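Local coordinates for putative nucleoside-diphosphate-sugar epimerase (Staphylococcus aureus subsp. aureus, PDB 3E48), which is of unknown function but, as a putative nucleoside-diphosphate-sugar epimerase with an NAD(P)H-binding Rossmann-type domain, probably acts on a nucleotide-linked substrate, at residues Phe80-Glu85 with Ser118-Tyr123; Gln110-Phe115 with Arg252-Gln257. One frame throughout, in Å; residues are numbered along the deposited sequence.

Contact 1. Residues Phe80-Glu85 with Ser118-Tyr123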
loop_
_atom_site.group_PDB
_atom_site.type_symbol
_atom_site.label_atom_id
_atom_site.label_comp_id
_atom_site.label_asym_id
_atom_site.label_seq_id
_atom_site.Cartn_x
_atom_site.Cartn_y
_atom_site.Cartn_z
ATOM N N PHE B 80 -10.712 0.929 -3.362
ATOM C CA PHE B 80 -11.531 1.536 -2.317
ATOM C C PHE B 80 -12.687 0.643 -1.886
ATOM O O PHE B 80 -13.067 0.627 -0.715
ATOM C CB PHE B 80 -12.093 2.881 -2.782
ATOM C CG PHE B 80 -12.780 3.655 -1.692
ATOM C CD1 PHE B 80 -12.041 4.288 -0.697
ATOM C CD2 PHE B 80 -14.169 3.737 -1.648
ATOM C CE1 PHE B 80 -12.675 4.994 0.325
ATOM C CE2 PHE B 80 -14.812 4.441 -0.629
ATOM C CZ PHE B 80 -14.064 5.070 0.358
ATOM N N LYS B 81 -13.248 -0.095 -2.834
ATOM C CA LYS B 81 -14.366 -0.974 -2.537
ATOM C C LYS B 81 -13.947 -2.268 -1.849
ATOM O O LYS B 81 -14.744 -2.872 -1.132
ATOM C CB LYS B 81 -15.141 -1.294 -3.815
ATOM C CG LYS B 81 -16.002 -0.139 -4.317
ATOM C CD LYS B 81 -16.819 -0.539 -5.543
ATOM C CE LYS B 81 -17.641 -1.799 -5.286
ATOM N NZ LYS B 81 -18.580 -1.651 -4.137
ATOM N N ARG B 82 -12.701 -2.692 -2.047
ATOM C CA ARG B 82 -12.244 -3.931 -1.429
ATOM C C ARG B 82 -11.654 -3.723 -0.025
ATOM O O ARG B 82 -11.715 -4.620 0.808
ATOM C CB ARG B 82 -11.223 -4.637 -2.332
ATOM C CG ARG B 82 -10.959 -6.082 -1.922
ATOM C CD ARG B 82 -9.812 -6.723 -2.689
ATOM N NE ARG B 82 -10.060 -6.844 -4.125
ATOM C CZ ARG B 82 -9.220 -7.428 -4.975
ATOM N NH1 ARG B 82 -8.084 -7.945 -4.528
ATOM N NH2 ARG B 82 -9.506 -7.494 -6.274
ATOM N N ILE B 83 -11.099 -2.543 0.235
ATOM C CA ILE B 83 -10.506 -2.215 1.534
ATOM C C ILE B 83 -11.256 -2.693 2.784
ATOM O O ILE B 83 -10.645 -3.223 3.710
ATOM C CB ILE B 83 -10.305 -0.680 1.675
ATOM C CG1 ILE B 83 -9.275 -0.207 0.661
ATOM C CG2 ILE B 83 -9.867 -0.330 3.090
ATOM C CD1 ILE B 83 -7.956 -0.929 0.764
ATOM N N PRO B 84 -12.581 -2.491 2.842
ATOM C CA PRO B 84 -13.340 -2.924 4.023
ATOM C C PRO B 84 -13.064 -4.377 4.410
ATOM O O PRO B 84 -13.161 -4.763 5.573
ATOM C CB PRO B 84 -14.786 -2.689 3.597
ATOM C CG PRO B 84 -14.660 -1.449 2.735
ATOM C CD PRO B 84 -13.459 -1.794 1.882
ATOM N N GLU B 85 -12.703 -5.161 3.406
ATOM C CA GLU B 85 -12.372 -6.570 3.543
ATOM C C GLU B 85 -11.303 -6.801 4.610
ATOM O O GLU B 85 -11.482 -7.591 5.551
ATOM C CB GLU B 85 -11.836 -7.021 2.205
ATOM C CG GLU B 85 -11.785 -8.460 1.951
ATOM C CD GLU B 85 -11.494 -8.695 0.501
ATOM O OE1 GLU B 85 -10.304 -8.794 0.126
ATOM O OE2 GLU B 85 -12.471 -8.734 -0.263
ATOM N N SER B 118 -3.093 -2.486 -6.730
ATOM C CA SER B 118 -1.916 -2.324 -5.879
ATOM C C SER B 118 -2.228 -1.563 -4.578
ATOM O O SER B 118 -1.700 -1.906 -3.523
ATOM C CB SER B 118 -0.761 -1.643 -6.640
ATOM O OG SER B 118 -1.024 -0.287 -6.900
ATOM N N PRO B 119 -3.103 -0.537 -4.629
ATOM C CA PRO B 119 -3.406 0.189 -3.389
ATOM C C PRO B 119 -3.955 -0.746 -2.308
ATOM O O PRO B 119 -3.599 -0.631 -1.132
ATOM C CB PRO B 119 -4.441 1.223 -3.834
ATOM C CG PRO B 119 -4.075 1.477 -5.263
ATOM C CD PRO B 119 -3.806 0.075 -5.773
ATOM N N TYR B 120 -4.824 -1.669 -2.711
ATOM C CA TYR B 120 -5.407 -2.617 -1.765
ATOM C C TYR B 120 -4.344 -3.474 -1.099
ATOM O O TYR B 120 -4.342 -3.626 0.120
ATOM C CB TYR B 120 -6.415 -3.538 -2.459
ATOM C CG TYR B 120 -6.849 -4.713 -1.600
ATOM C CD1 TYR B 120 -7.802 -4.554 -0.591
ATOM C CD2 TYR B 120 -6.281 -5.979 -1.775
ATOM C CE1 TYR B 120 -8.184 -5.624 0.219
ATOM C CE2 TYR B 120 -6.656 -7.056 -0.966
ATOM C CZ TYR B 120 -7.607 -6.869 0.026
ATOM O OH TYR B 120 -7.996 -7.929 0.824
ATOM N N PHE B 121 -3.437 -4.031 -1.892
ATOM C CA PHE B 121 -2.405 -4.893 -1.330
ATOM C C PHE B 121 -1.396 -4.131 -0.490
ATOM O O PHE B 121 -0.915 -4.641 0.523
ATOM C CB PHE B 121 -1.733 -5.689 -2.447
ATOM C CG PHE B 121 -2.634 -6.729 -3.044
ATOM C CD1 PHE B 121 -3.021 -7.835 -2.289
ATOM C CD2 PHE B 121 -3.145 -6.576 -4.325
ATOM C CE1 PHE B 121 -3.914 -8.778 -2.802
ATOM C CE2 PHE B 121 -4.040 -7.511 -4.854
ATOM C CZ PHE B 121 -4.425 -8.615 -4.088
ATOM N N GLY B 122 -1.073 -2.907 -0.894
ATOM C CA GLY B 122 -0.154 -2.122 -0.096
ATOM C C GLY B 122 -0.813 -1.812 1.237
ATOM O O GLY B 122 -0.184 -1.888 2.289
ATOM N N TYR B 123 -2.095 -1.461 1.188
ATOM C CA TYR B 123 -2.854 -1.136 2.385
ATOM C C TYR B 123 -2.989 -2.329 3.324
ATOM O O TYR B 123 -2.817 -2.193 4.536
ATOM C CB TYR B 123 -4.235 -0.625 1.976
ATOM C CG TYR B 123 -5.098 -0.104 3.101
ATOM C CD1 TYR B 123 -5.844 -0.973 3.904
ATOM C CD2 TYR B 123 -5.221 1.270 3.321
ATOM C CE1 TYR B 123 -6.701 -0.483 4.894
ATOM C CE2 TYR B 123 -6.069 1.767 4.304
ATOM C CZ TYR B 123 -6.808 0.890 5.083
ATOM O OH TYR B 123 -7.668 1.401 6.026
#
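R82 lies across the ring of Y120, and its aliphatic part does most of the touching. R82 CD sits over the middle of one face, 3.3 Å from the centroid of the Y120 ring, a CH-pi contact almost on the ring normal. With R82 CG anti to the backbone N (chi1 -166°), that atom comes to lie 3.5 Å from Y120 CE1. Further out, the guanidinium makes a cation-pi interaction with the same face: R82 CZ is 4.9 Å from the Y120 centroid, with the two planes 64° apart. R82 NH1 then reaches F121 CZ, 3.7 Å away, while R82 NE is bonded to the carbonyl O of I76.

The apolar part is I83. Its CD1 lies 3.9 Å from CD1 of Y120 and also packs over a face of the Y123 ring; I83 CG2 is 3.6 Å from Y123 CE1, an off-centre CH-pi contact.

At the polar end, E85 OE1 stands 2.6 Å from Y120 OH, and the other carboxylate oxygen is bonded to S74 OG. F71 and F103, from two sheet strands, pack on Y120 as well.

This is side-by-side helix packing over the parallel part of the Rossmann-type sheet, between the helices that follow strands 68-71 and 100-106. F80 and Y123 each pack on the other's counterpart in the second subunit, consistent with the helical dimer interface common in short-chain dehydrogenase/reductase relatives.

Contact 2. Residues Gln110-Phe115 with Arg252-Gln257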
loop_
_atom_site.group_PDB
_atom_site.type_symbol
_atom_site.label_atom_id
_atom_site.label_comp_id
_atom_site.label_asym_id
_atom_site.label_seq_id
_atom_site.Cartn_x
_atom_site.Cartn_y
_atom_site.Cartn_z
ATOM N N GLN B 110 4.087 -2.999 -5.428
ATOM C CA GLN B 110 5.118 -2.007 -5.121
ATOM C C GLN B 110 4.519 -0.607 -5.063
ATOM O O GLN B 110 3.437 -0.364 -5.596
ATOM C CB GLN B 110 6.245 -2.052 -6.156
ATOM C CG GLN B 110 6.921 -3.419 -6.263
ATOM C CD GLN B 110 6.431 -4.216 -7.460
ATOM O OE1 GLN B 110 5.235 -4.227 -7.764
ATOM N NE2 GLN B 110 7.355 -4.897 -8.141
ATOM N N HIS B 111 5.228 0.318 -4.422
ATOM C CA HIS B 111 4.734 1.686 -4.287
ATOM C C HIS B 111 4.440 2.354 -5.625
ATOM O O HIS B 111 3.608 3.264 -5.700
ATOM C CB HIS B 111 5.738 2.545 -3.510
ATOM C CG HIS B 111 7.019 2.791 -4.244
ATOM N ND1 HIS B 111 8.076 1.910 -4.219
ATOM C CD2 HIS B 111 7.405 3.820 -5.037
ATOM C CE1 HIS B 111 9.060 2.384 -4.963
ATOM N NE2 HIS B 111 8.679 3.541 -5.471
ATOM N N ASN B 112 5.126 1.909 -6.675
ATOM C CA ASN B 112 4.935 2.478 -8.008
ATOM C C ASN B 112 4.334 1.489 -9.007
ATOM O O ASN B 112 4.525 1.620 -10.216
ATOM C CB ASN B 112 6.268 3.020 -8.545
ATOM C CG ASN B 112 7.309 1.931 -8.752
ATOM O OD1 ASN B 112 7.251 0.870 -8.134
ATOM N ND2 ASN B 112 8.281 2.202 -9.617
ATOM N N ASN B 113 3.601 0.499 -8.508
ATOM C CA ASN B 113 2.988 -0.474 -9.402
ATOM C C ASN B 113 1.644 0.080 -9.875
ATOM O O ASN B 113 0.767 0.377 -9.066
ATOM C CB ASN B 113 2.796 -1.815 -8.688
ATOM C CG ASN B 113 2.442 -2.931 -9.644
ATOM O OD1 ASN B 113 1.439 -2.857 -10.340
ATOM N ND2 ASN B 113 3.272 -3.971 -9.689
ATOM N N PRO B 114 1.469 0.219 -11.203
ATOM C CA PRO B 114 0.255 0.742 -11.835
ATOM C C PRO B 114 -0.970 -0.168 -11.809
ATOM O O PRO B 114 -2.066 0.258 -12.188
ATOM C CB PRO B 114 0.719 1.042 -13.255
ATOM C CG PRO B 114 1.682 -0.058 -13.509
ATOM C CD PRO B 114 2.483 -0.102 -12.222
ATOM N N PHE B 115 -0.788 -1.415 -11.378
ATOM C CA PHE B 115 -1.906 -2.351 -11.297
ATOM C C PHE B 115 -2.986 -1.724 -10.415
ATOM O O PHE B 115 -2.708 -1.291 -9.295
ATOM C CB PHE B 115 -1.443 -3.689 -10.698
ATOM C CG PHE B 115 -2.549 -4.700 -10.557
ATOM C CD1 PHE B 115 -3.439 -4.921 -11.603
ATOM C CD2 PHE B 115 -2.704 -5.428 -9.380
ATOM C CE1 PHE B 115 -4.471 -5.853 -11.483
ATOM C CE2 PHE B 115 -3.734 -6.364 -9.247
ATOM C CZ PHE B 115 -4.618 -6.576 -10.301
ATOM N N ARG B 252 6.681 -2.539 -17.317
ATOM C CA ARG B 252 7.632 -1.759 -16.533
ATOM C C ARG B 252 8.628 -2.633 -15.778
ATOM O O ARG B 252 9.453 -2.126 -15.020
ATOM C CB ARG B 252 6.880 -0.869 -15.551
ATOM C CG ARG B 252 5.955 0.120 -16.223
ATOM C CD ARG B 252 5.364 1.070 -15.208
ATOM N NE ARG B 252 4.453 2.028 -15.825
ATOM C CZ ARG B 252 3.799 2.971 -15.154
ATOM N NH1 ARG B 252 3.957 3.081 -13.843
ATOM N NH2 ARG B 252 2.986 3.800 -15.795
ATOM N N GLY B 253 8.540 -3.943 -15.986
ATOM C CA GLY B 253 9.448 -4.866 -15.332
ATOM C C GLY B 253 9.168 -5.108 -13.861
ATOM O O GLY B 253 10.020 -5.638 -13.148
ATOM N N LEU B 254 7.973 -4.740 -13.407
ATOM C CA LEU B 254 7.603 -4.907 -12.005
ATOM C C LEU B 254 7.042 -6.285 -11.657
ATOM O O LEU B 254 6.766 -6.567 -10.489
ATOM C CB LEU B 254 6.585 -3.834 -11.602
ATOM C CG LEU B 254 7.055 -2.378 -11.705
ATOM C CD1 LEU B 254 5.876 -1.437 -11.536
ATOM C CD2 LEU B 254 8.124 -2.119 -10.649
ATOM N N LEU B 255 6.868 -7.139 -12.662
ATOM C CA LEU B 255 6.332 -8.478 -12.431
ATOM C C LEU B 255 7.373 -9.586 -12.581
ATOM O O LEU B 255 7.041 -10.772 -12.516
ATOM C CB LEU B 255 5.148 -8.744 -13.371
ATOM C CG LEU B 255 3.999 -7.728 -13.298
ATOM C CD1 LEU B 255 2.815 -8.205 -14.131
ATOM C CD2 LEU B 255 3.580 -7.541 -11.845
ATOM N N ASP B 256 8.633 -9.206 -12.781
ATOM C CA ASP B 256 9.704 -10.189 -12.908
ATOM C C ASP B 256 10.301 -10.345 -11.516
ATOM O O ASP B 256 11.405 -9.880 -11.232
ATOM C CB ASP B 256 10.763 -9.710 -13.913
ATOM C CG ASP B 256 11.895 -10.713 -14.104
ATOM O OD1 ASP B 256 11.746 -11.892 -13.714
ATOM O OD2 ASP B 256 12.943 -10.323 -14.660
ATOM N N GLN B 257 9.534 -10.996 -10.644
ATOM C CA GLN B 257 9.934 -11.213 -9.261
ATOM C C GLN B 257 10.103 -12.690 -8.966
ATOM O O GLN B 257 9.217 -13.497 -9.261
ATOM C CB GLN B 257 8.872 -10.662 -8.319
ATOM C CG GLN B 257 8.542 -9.199 -8.520
ATOM C CD GLN B 257 7.449 -8.764 -7.575
ATOM O OE1 GLN B 257 7.547 -8.982 -6.365
ATOM N NE2 GLN B 257 6.406 -8.143 -8.112
HETATM O O HOH W 1 6.179 2.434 -12.335
#
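The type I beta turn from Q110 to N113 docks on L254, just beyond the Schellman motif with which G253 closes helix 239-251, joining the Rossmann-type domain, which by family probably binds NAD(P)H, to the later part of the chain. The direct hydrogen bond across is from Q110 NE2 to the carbonyl O of L254, 2.9 Å and nearly straight at 174°, on an in-plane lone pair. The Q110 chain bends at chi2 (101°), which places CD. Q110 OE1 accepts from N113 ND2 at 2.8 Å, and N113 OD1 takes the backbone N of F115, an Asx turn. L254 O has a second donor, Q257 NE2, whose amide plane is turned 46° from that of Q110; the two NE2 atoms, both donors, meet tip to tip without bonding and share the one acceptor. Outside the contact, Q257 OE1 accepts from R139 and NE2 also bonds Y107 O.

The L254 side chain packs against the turn and P114, with CD1 3.7 Å from P114 CD and 3.6 Å from N112 O. P114 lies over one face of the R252 guanidinium, P114 CB and R252 NH1 being 3.9 Å apart. A water bridges N112 O and R252 NH1, 2.8 Å from each.

With both ends of the Q110 and N113 amides engaged, their flip states are set; L254 packing, one amide-to-carbonyl bond and R252, through P114 and a water, join the loops.

Overall arrangement
The two contacts are neighbours along the chain: contact 2 uses the loop 110-115, contact 1 the start of helix 118-131 that follows it. S118 OG lies 2.9 Å from the carbonyl O of N113, a probable hydrogen bond that joins the contacts directly. Their centres are about 17 Å apart. Contact 1 packs this helix against its neighbour within the Rossmann-type domain, whereas contact 2 connects the preceding loop to residues 252-257 much later in the chain. Both touch the second subunit: in contact 1 S118 packs on R126 of that subunit, and in contact 2 the carbonyl O of H111 is bonded to its S125. The segments alternate along the chain, so the two contacts cross in topology.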